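Tyrosinase (Aspergillus oryzae, PDB 6JU8) probably oxidises L-tyrosine and L-dopa to L-dopaquinone with molecular oxygen at a dinuclear copper centre, as a step of melanin biosynthesis. Local coordinates at residues G37-A49 and D137-Y149. The protein carries 1 engineered substitution. Sequence-based numbering, arbitrary orientation.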
ATOM      1  N   GLY A  37      24.024   3.385  14.656  1.00 33.53           N
ATOM      2  CA  GLY A  37      24.710   2.115  14.456  1.00 26.14           C
ATOM      3  C   GLY A  37      23.738   0.979  14.186  1.00 25.32           C
ATOM      4  O   GLY A  37      22.512   1.097  14.354  1.00 30.66           O
ATOM      5  N   SER A  38      24.268  -0.168  13.765  1.00 24.67           N
ATOM      6  CA  SER A  38      23.421  -1.350  13.572  1.00 24.47           C
ATOM      7  C   SER A  38      23.230  -2.203  14.825  1.00 21.31           C
ATOM      8  O   SER A  38      23.570  -3.399  14.872  1.00 21.58           O
ATOM      9  CB  SER A  38      23.990  -2.230  12.454  1.00 32.09           C
ATOM     10  OG  SER A  38      24.320  -1.449  11.318  1.00 32.86           O
ATOM     11  N   ASN A  39      22.660  -1.573  15.857  1.00 23.17           N
ATOM     12  CA  ASN A  39      22.361  -2.168  17.151  1.00 17.92           C
ATOM     13  C   ASN A  39      21.061  -2.962  17.076  1.00 16.82           C
ATOM     14  O   ASN A  39      20.152  -2.617  17.823  1.00 23.30           O
ATOM     15  CB  ASN A  39      22.258  -1.050  18.213  1.00 21.21           C
ATOM     16  CG  ASN A  39      23.584  -0.331  18.374  1.00 23.56           C
ATOM     17  OD1 ASN A  39      24.542  -0.937  18.874  1.00 30.79           O
ATOM     18  ND2 ASN A  39      23.680   0.926  17.958  1.00 28.55           N
ATOM     19  N   ARG A  40      21.037  -3.945  16.178  1.00 18.05           N
ATOM     20  CA  ARG A  40      19.800  -4.527  15.692  1.00 16.38           C
ATOM     21  C   ARG A  40      19.516  -5.884  16.301  1.00 13.45           C
ATOM     22  O   ARG A  40      18.716  -6.629  15.719  1.00 16.69           O
ATOM     23  CB  ARG A  40      19.855  -4.697  14.168  1.00 22.56           C
ATOM     24  CG  ARG A  40      19.731  -3.421  13.374  1.00 25.89           C
ATOM     25  CD  ARG A  40      19.830  -3.666  11.866  1.00 23.30           C
ATOM     26  NE  ARG A  40      19.894  -2.384  11.167  1.00 23.48           N
ATOM     27  CZ  ARG A  40      18.929  -1.862  10.431  1.00 19.48           C
ATOM     28  NH1 ARG A  40      17.772  -2.492  10.241  1.00 22.78           N
ATOM     29  NH2 ARG A  40      19.126  -0.684   9.855  1.00 23.48           N
ATOM     30  N   ILE A  41      20.096  -6.220  17.477  1.00 14.20           N
ATOM     31  CA  ILE A  41      19.786  -7.583  17.946  1.00 12.93           C
ATOM     32  C   ILE A  41      18.318  -7.683  18.328  1.00 12.59           C
ATOM     33  O   ILE A  41      17.664  -8.636  17.889  1.00 13.69           O
ATOM     34  CB  ILE A  41      20.675  -8.033  19.112  1.00 13.62           C
ATOM     35  CG1 ILE A  41      22.137  -8.188  18.719  1.00 15.53           C
ATOM     36  CG2 ILE A  41      20.139  -9.330  19.717  1.00 15.18           C
ATOM     37  CD1 ILE A  41      23.090  -8.425  19.874  1.00 23.66           C
ATOM     38  N   GLN A  42      17.764  -6.751  19.121  1.00 12.77           N
ATOM     39  CA  GLN A  42      16.345  -6.898  19.485  1.00 11.79           C
ATOM     40  C   GLN A  42      15.447  -6.851  18.263  1.00 11.96           C
ATOM     41  O   GLN A  42      14.454  -7.592  18.166  1.00 12.50           O
ATOM     42  CB  GLN A  42      15.902  -5.833  20.495  1.00 12.29           C
ATOM     43  CG  GLN A  42      16.426  -6.089  21.902  1.00 13.26           C
ATOM     44  CD  GLN A  42      15.917  -5.069  22.894  1.00 13.50           C
ATOM     45  OE1 GLN A  42      14.886  -4.451  22.674  1.00 15.53           O
ATOM     46  NE2 GLN A  42      16.577  -4.958  24.034  1.00 22.36           N
ATOM     47  N   LEU A  43      15.748  -5.969  17.297  1.00 11.06           N
ATOM     48  CA  LEU A  43      14.941  -5.927  16.076  1.00 10.98           C
ATOM     49  C   LEU A  43      14.995  -7.251  15.326  1.00 11.67           C
ATOM     50  O   LEU A  43      13.976  -7.778  14.833  1.00 12.92           O
ATOM     51  CB  LEU A  43      15.414  -4.795  15.161  1.00 13.05           C
ATOM     52  CG  LEU A  43      14.732  -4.690  13.794  1.00 12.74           C
ATOM     53  CD1 LEU A  43      13.242  -4.399  13.949  1.00 15.80           C
ATOM     54  CD2 LEU A  43      15.380  -3.584  12.963  1.00 16.00           C
ATOM     55  N   THR A  44      16.199  -7.824  15.233  1.00 11.49           N
ATOM     56  CA  THR A  44      16.317  -9.134  14.591  1.00 11.62           C
ATOM     57  C   THR A  44      15.540 -10.207  15.339  1.00 12.15           C
ATOM     58  O   THR A  44      14.808 -11.006  14.748  1.00 13.07           O
ATOM     59  CB  THR A  44      17.803  -9.512  14.509  1.00 12.31           C
ATOM     60  OG1 THR A  44      18.501  -8.567  13.686  1.00 13.88           O
ATOM     61  CG2 THR A  44      18.015 -10.888  13.858  1.00 14.27           C
ATOM     62  N   LEU A  45      15.657 -10.235  16.667  1.00 12.79           N
ATOM     63  CA  LEU A  45      14.934 -11.218  17.471  1.00 13.12           C
ATOM     64  C   LEU A  45      13.430 -11.101  17.260  1.00 11.46           C
ATOM     65  O   LEU A  45      12.696 -12.083  17.127  1.00 13.15           O
ATOM     66  CB  LEU A  45      15.289 -10.993  18.945  1.00 12.59           C
ATOM     67  CG  LEU A  45      16.664 -11.490  19.406  1.00 13.35           C
ATOM     68  CD1 LEU A  45      16.905 -11.057  20.853  1.00 14.09           C
ATOM     69  CD2 LEU A  45      16.795 -12.999  19.194  1.00 15.32           C
ATOM     70  N   PHE A  46      12.930  -9.848  17.255  1.00 12.26           N
ATOM     71  CA  PHE A  46      11.489  -9.647  17.169  1.00 11.73           C
ATOM     72  C   PHE A  46      11.012 -10.067  15.780  1.00 11.34           C
ATOM     73  O   PHE A  46      10.040 -10.813  15.635  1.00 11.81           O
ATOM     74  CB  PHE A  46      11.135  -8.204  17.505  1.00 12.02           C
ATOM     75  CG  PHE A  46       9.689  -7.825  17.660  1.00 11.86           C
ATOM     76  CD1 PHE A  46       8.650  -8.739  17.669  1.00 13.87           C
ATOM     77  CD2 PHE A  46       9.357  -6.461  17.783  1.00 11.77           C
ATOM     78  CE1 PHE A  46       7.311  -8.355  17.809  1.00 12.57           C
ATOM     79  CE2 PHE A  46       8.037  -6.079  17.954  1.00 11.77           C
ATOM     80  CZ  PHE A  46       7.011  -7.011  17.978  1.00 12.45           C
ATOM     81  N   VAL A  47      11.720  -9.627  14.738  1.00 11.56           N
ATOM     82  CA  VAL A  47      11.333 -10.011  13.372  1.00 11.74           C
ATOM     83  C   VAL A  47      11.395 -11.518  13.164  1.00 12.16           C
ATOM     84  O   VAL A  47      10.474 -12.135  12.615  1.00 11.77           O
ATOM     85  CB  VAL A  47      12.254  -9.299  12.347  1.00 12.05           C
ATOM     86  CG1 VAL A  47      12.066  -9.868  10.959  1.00 13.65           C
ATOM     87  CG2 VAL A  47      11.990  -7.800  12.369  1.00 13.15           C
ATOM     88  N   GLU A  48      12.486 -12.149  13.610  1.00 11.95           N
ATOM     89  CA  GLU A  48      12.659 -13.571  13.343  1.00 12.81           C
ATOM     90  C   GLU A  48      11.678 -14.389  14.177  1.00 13.01           C
ATOM     91  O   GLU A  48      11.105 -15.350  13.658  1.00 13.73           O
ATOM     92  CB  GLU A  48      14.097 -14.020  13.610  1.00 13.65           C
ATOM     93  CG  GLU A  48      15.124 -13.376  12.685  1.00 15.20           C
ATOM     94  CD  GLU A  48      15.209 -13.941  11.288  1.00 16.31           C
ATOM     95  OE1 GLU A  48      14.479 -14.880  10.937  1.00 25.30           O
ATOM     96  OE2 GLU A  48      16.032 -13.444  10.492  1.00 17.92           O
ATOM     97  N   ALA A  49      11.477 -13.992  15.427  1.00 11.51           N
ATOM     98  CA  ALA A  49      10.516 -14.728  16.264  1.00 11.44           C
ATOM     99  C   ALA A  49       9.094 -14.600  15.734  1.00 10.94           C
ATOM    100  O   ALA A  49       8.330 -15.576  15.677  1.00 11.71           O
ATOM    101  CB  ALA A  49      10.563 -14.248  17.701  1.00 13.00           C
ATOM    102  N   ASP A 137      25.341 -12.492  24.833  1.00 25.77           N
ATOM    103  CA  ASP A 137      24.903 -11.197  24.329  1.00 22.78           C
ATOM    104  C   ASP A 137      23.482 -11.253  23.753  1.00 21.86           C
ATOM    105  O   ASP A 137      22.665 -10.391  24.079  1.00 22.50           O
ATOM    106  CB  ASP A 137      25.826 -10.667  23.232  1.00 26.88           C
ATOM    107  CG  ASP A 137      27.158 -10.128  23.697  1.00 33.72           C
ATOM    108  OD1 ASP A 137      27.329  -9.877  24.908  1.00 36.40           O
ATOM    109  OD2 ASP A 137      28.047  -9.952  22.825  1.00 42.37           O
ATOM    110  N   TRP A 138      23.186 -12.245  22.909  1.00 20.29           N
ATOM    111  CA  TRP A 138      21.845 -12.375  22.328  1.00 17.90           C
ATOM    112  C   TRP A 138      20.797 -12.693  23.383  1.00 16.41           C
ATOM    113  O   TRP A 138      19.674 -12.166  23.393  1.00 17.77           O
ATOM    114  CB  TRP A 138      21.839 -13.414  21.189  1.00 18.50           C
ATOM    115  CG  TRP A 138      22.383 -12.823  19.914  1.00 17.25           C
ATOM    116  CD1 TRP A 138      23.693 -12.497  19.688  1.00 19.20           C
ATOM    117  CD2 TRP A 138      21.687 -12.473  18.711  1.00 17.42           C
ATOM    118  NE1 TRP A 138      23.850 -11.974  18.424  1.00 20.20           N
ATOM    119  CE2 TRP A 138      22.633 -11.944  17.798  1.00 19.50           C
ATOM    120  CE3 TRP A 138      20.355 -12.548  18.296  1.00 16.16           C
ATOM    121  CZ2 TRP A 138      22.297 -11.501  16.522  1.00 20.09           C
ATOM    122  CZ3 TRP A 138      20.020 -12.106  17.027  1.00 20.00           C
ATOM    123  CH2 TRP A 138      20.984 -11.586  16.141  1.00 20.47           C
ATOM    124  N   GLU A 139      21.168 -13.561  24.322  1.00 19.10           N
ATOM    125  CA  GLU A 139      20.254 -13.911  25.409  1.00 19.66           C
ATOM    126  C   GLU A 139      19.952 -12.689  26.271  1.00 18.25           C
ATOM    127  O   GLU A 139      18.793 -12.486  26.643  1.00 20.32           O
ATOM    128  CB  GLU A 139      20.829 -15.062  26.252  1.00 22.03           C
ATOM    129  CG  GLU A 139      20.827 -16.416  25.541  1.00 26.31           C
ATOM    130  CD  GLU A 139      21.606 -17.461  26.312  1.00 30.15           C
ATOM    131  OE1 GLU A 139      21.940 -17.161  27.482  1.00 50.76           O
ATOM    132  OE2 GLU A 139      21.902 -18.560  25.784  1.00 29.57           O
ATOM    133  N   ASN A 140      20.975 -11.896  26.583  1.00 19.30           N
ATOM    134  CA  ASN A 140      20.807 -10.670  27.338  1.00 20.19           C
ATOM    135  C   ASN A 140      19.797  -9.743  26.670  1.00 19.02           C
ATOM    136  O   ASN A 140      18.947  -9.126  27.312  1.00 20.54           O
ATOM    137  CB  ASN A 140      22.148  -9.936  27.453  1.00 27.29           C
ATOM    138  CG  ASN A 140      21.969  -8.650  28.244  1.00 32.42           C
ATOM    139  OD1 ASN A 140      21.842  -8.711  29.471  1.00 50.01           O
ATOM    140  ND2 ASN A 140      21.947  -7.509  27.562  1.00 61.36           N
ATOM    141  N   GLU A 141      19.910  -9.625  25.339  1.00 16.13           N
ATOM    142  CA  GLU A 141      18.968  -8.752  24.625  1.00 15.88           C
ATOM    143  C   GLU A 141      17.557  -9.321  24.628  1.00 15.35           C
ATOM    144  O   GLU A 141      16.589  -8.575  24.808  1.00 17.07           O
ATOM    145  CB  GLU A 141      19.458  -8.519  23.201  1.00 18.76           C
ATOM    146  CG  GLU A 141      20.744  -7.725  23.129  1.00 21.38           C
ATOM    147  CD  GLU A 141      20.601  -6.234  23.263  1.00 25.99           C
ATOM    148  OE1 GLU A 141      19.484  -5.679  23.206  1.00 24.14           O
ATOM    149  OE2 GLU A 141      21.643  -5.570  23.416  1.00 45.10           O
ATOM    150  N   ALA A 142      17.375 -10.628  24.460  1.00 16.16           N
ATOM    151  CA  ALA A 142      16.034 -11.191  24.579  1.00 15.46           C
ATOM    152  C   ALA A 142      15.410 -10.969  25.944  1.00 14.83           C
ATOM    153  O   ALA A 142      14.197 -10.761  26.079  1.00 16.53           O
ATOM    154  CB  ALA A 142      16.072 -12.701  24.326  1.00 16.92           C
ATOM    155  N   LYS A 143      16.217 -11.073  26.985  1.00 15.00           N
ATOM    156  CA  LYS A 143      15.730 -10.916  28.356  1.00 15.24           C
ATOM    157  C   LYS A 143      15.392  -9.472  28.676  1.00 15.57           C
ATOM    158  O   LYS A 143      14.582  -9.189  29.569  1.00 16.79           O
ATOM    159  CB  LYS A 143      16.786 -11.447  29.335  1.00 17.01           C
ATOM    160  CG  LYS A 143      16.877 -12.969  29.303  1.00 19.82           C
ATOM    161  CD  LYS A 143      18.017 -13.440  30.208  1.00 29.00           C
ATOM    162  CE  LYS A 143      18.199 -14.948  30.060  1.00 36.50           C
ATOM    163  NZ  LYS A 143      19.295 -15.427  30.952  1.00 45.64           N
ATOM    164  N   GLN A 144      15.992  -8.539  27.940  1.00 15.65           N
ATOM    165  CA  GLN A 144      15.681  -7.127  28.138  1.00 16.17           C
ATOM    166  C   GLN A 144      14.490  -6.718  27.281  1.00 15.85           C
ATOM    167  O   GLN A 144      13.776  -5.767  27.596  1.00 16.80           O
ATOM    168  CB  GLN A 144      16.879  -6.255  27.788  1.00 21.44           C
ATOM    169  CG  GLN A 144      17.779  -5.856  28.943  1.00 29.59           C
ATOM    170  CD  GLN A 144      17.024  -5.208  30.095  1.00 30.89           C
ATOM    171  OE1 GLN A 144      16.381  -4.154  29.998  1.00 38.38           O
ATOM    172  NE2 GLN A 144      17.110  -5.861  31.236  1.00 27.48           N
ATOM    173  N   TRP A 145      14.263  -7.382  26.160  1.00 12.75           N
ATOM    174  CA  TRP A 145      13.202  -7.029  25.238  1.00 12.55           C
ATOM    175  C   TRP A 145      11.822  -7.143  25.865  1.00 10.73           C
ATOM    176  O   TRP A 145      11.545  -8.107  26.573  1.00 12.63           O
ATOM    177  CB  TRP A 145      13.230  -7.921  23.998  1.00 13.39           C
ATOM    178  CG  TRP A 145      12.132  -7.619  23.032  1.00 12.74           C
ATOM    179  CD1 TRP A 145      12.172  -6.681  22.029  1.00 12.04           C
ATOM    180  CD2 TRP A 145      10.849  -8.250  22.978  1.00 12.02           C
ATOM    181  NE1 TRP A 145      10.960  -6.715  21.357  1.00 11.59           N
ATOM    182  CE2 TRP A 145      10.144  -7.656  21.915  1.00 11.82           C
ATOM    183  CE3 TRP A 145      10.229  -9.268  23.730  1.00 12.36           C
ATOM    184  CZ2 TRP A 145       8.848  -8.057  21.587  1.00 12.13           C
ATOM    185  CZ3 TRP A 145       8.945  -9.657  23.405  1.00 12.02           C
ATOM    186  CH2 TRP A 145       8.270  -9.037  22.339  1.00 13.40           C
ATOM    187  N   ARG A 146      10.967  -6.173  25.550  1.00 11.24           N
ATOM    188  CA  ARG A 146       9.558  -6.271  25.920  1.00 10.37           C
ATOM    189  C   ARG A 146       8.756  -5.779  24.715  1.00 10.55           C
ATOM    190  O   ARG A 146       9.312  -5.101  23.827  1.00 11.06           O
ATOM    191  CB  ARG A 146       9.241  -5.436  27.162  1.00 11.45           C
ATOM    192  CG  ARG A 146       9.886  -5.987  28.442  1.00 11.94           C
ATOM    193  CD  ARG A 146       9.272  -7.333  28.785  1.00 11.62           C
ATOM    194  NE  ARG A 146       9.713  -7.927  30.059  1.00 11.98           N
ATOM    195  CZ  ARG A 146      10.838  -8.613  30.247  1.00 12.55           C
ATOM    196  NH1 ARG A 146      11.697  -8.765  29.237  1.00 12.97           N
ATOM    197  NH2 ARG A 146      11.113  -9.127  31.434  1.00 15.74           N
ATOM    198  N   LEU A 147       7.477  -6.105  24.667  1.00 10.01           N
ATOM    199  CA  LEU A 147       6.711  -5.718  23.474  1.00 10.58           C
ATOM    200  C   LEU A 147       6.626  -4.196  23.406  1.00  9.17           C
ATOM    201  O   LEU A 147       6.122  -3.558  24.330  1.00 10.33           O
ATOM    202  CB  LEU A 147       5.290  -6.297  23.569  1.00 10.33           C
ATOM    203  CG  LEU A 147       4.396  -6.005  22.353  1.00 10.69           C
ATOM    204  CD1 LEU A 147       4.871  -6.795  21.128  1.00 12.33           C
ATOM    205  CD2 LEU A 147       2.936  -6.298  22.660  1.00 11.73           C
ATOM    206  N   PRO A 148       7.078  -3.577  22.337  1.00  9.34           N
ATOM    207  CA  PRO A 148       6.924  -2.115  22.234  1.00 10.44           C
ATOM    208  C   PRO A 148       5.477  -1.670  22.100  1.00  9.50           C
ATOM    209  O   PRO A 148       4.603  -2.419  21.663  1.00 10.88           O
ATOM    210  CB  PRO A 148       7.679  -1.776  20.954  1.00 13.47           C
ATOM    211  CG  PRO A 148       8.591  -2.944  20.721  1.00 14.42           C
ATOM    212  CD  PRO A 148       7.800  -4.146  21.185  1.00 11.74           C
ATOM    213  N   TYR A 149       5.238  -0.404  22.476  1.00  9.25           N
ATOM    214  CA  TYR A 149       3.904   0.184  22.336  1.00  8.97           C
ATOM    215  C   TYR A 149       3.905   1.216  21.222  1.00  8.75           C
ATOM    216  O   TYR A 149       4.905   1.910  20.983  1.00  9.55           O
ATOM    217  CB  TYR A 149       3.379   0.765  23.664  1.00  9.78           C
ATOM    218  CG  TYR A 149       4.146   1.961  24.176  1.00  8.67           C
ATOM    219  CD1 TYR A 149       3.784   3.254  23.800  1.00  9.37           C
ATOM    220  CD2 TYR A 149       5.217   1.791  25.044  1.00  8.91           C
ATOM    221  CE1 TYR A 149       4.476   4.361  24.267  1.00 10.94           C
ATOM    222  CE2 TYR A 149       5.933   2.891  25.516  1.00 10.03           C
ATOM    223  CZ  TYR A 149       5.555   4.163  25.125  1.00 10.82           C
ATOM    224  OH  TYR A 149       6.274   5.249  25.589  1.00 12.14           O
TER
HETATM  225  O   HOH W   1      19.245  -4.617  20.420  1.00 18.43           O
HETATM  226  O   HOH W   2      12.755  -3.429  24.354  1.00 15.53           O
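Ile41 lays its CG2 methyl over one face of the Trp138 indole, 3.7 Å from the centroid of the six-membered ring, in a CH-pi contact. With CG1 beside the backbone N (chi1 -66°), CG2 stands anti to it, and CG1 runs along the same indole, near CE2 and CZ2; a beta-branched residue thus offers two carbons to one broad ring. Thr44 CG2 and Leu45 CD2 meet the indole at its edge, the latter 3.7 Å from Trp138 CE3. The threonine hydroxyl turns back instead to Arg40 O at the start of helix 41-49 and also bonds Leu182 N, which suits a residue with one apolar and one polar branch. Leu45 CD1 rests on Ala142, near its backbone N and CB; the axes of the two short helical segments come within 9.4 Å and cross at -73°.

The polar part lies in between. Gln42, extended beyond CG, gives NE2 to Glu141 OE1 at 3.1 Å, a bent bond (138°) whose acceptor is tilted from the amide plane. Glu141 folds at chi2 to bring its carboxylate there, and a water joins OE1 to Gln42 N in the first turn of the helix. Gln42 OE1 accepts from Trp29 NE1 of helix 26-34 and from a second water.

Beyond the end of helix 137-144, Trp145 directs its indole edge at the Phe46 face, CZ2 over the ring centre. Leu147 CD1 and Pro148 CD touch the far end of the phenyl ring, at CZ (3.8 Å) and CE2. Leu147, in the common central domain of tyrosinase, also packs on Cys377, next to copper ligand His376; its side chain lies about 12 Å from copper. Helix 41-55 is therefore held mainly by apolar packing: Gln42 has hydrogen-bond partners at both OE1 and NE2, whereas Trp145 NE1 is buried without one.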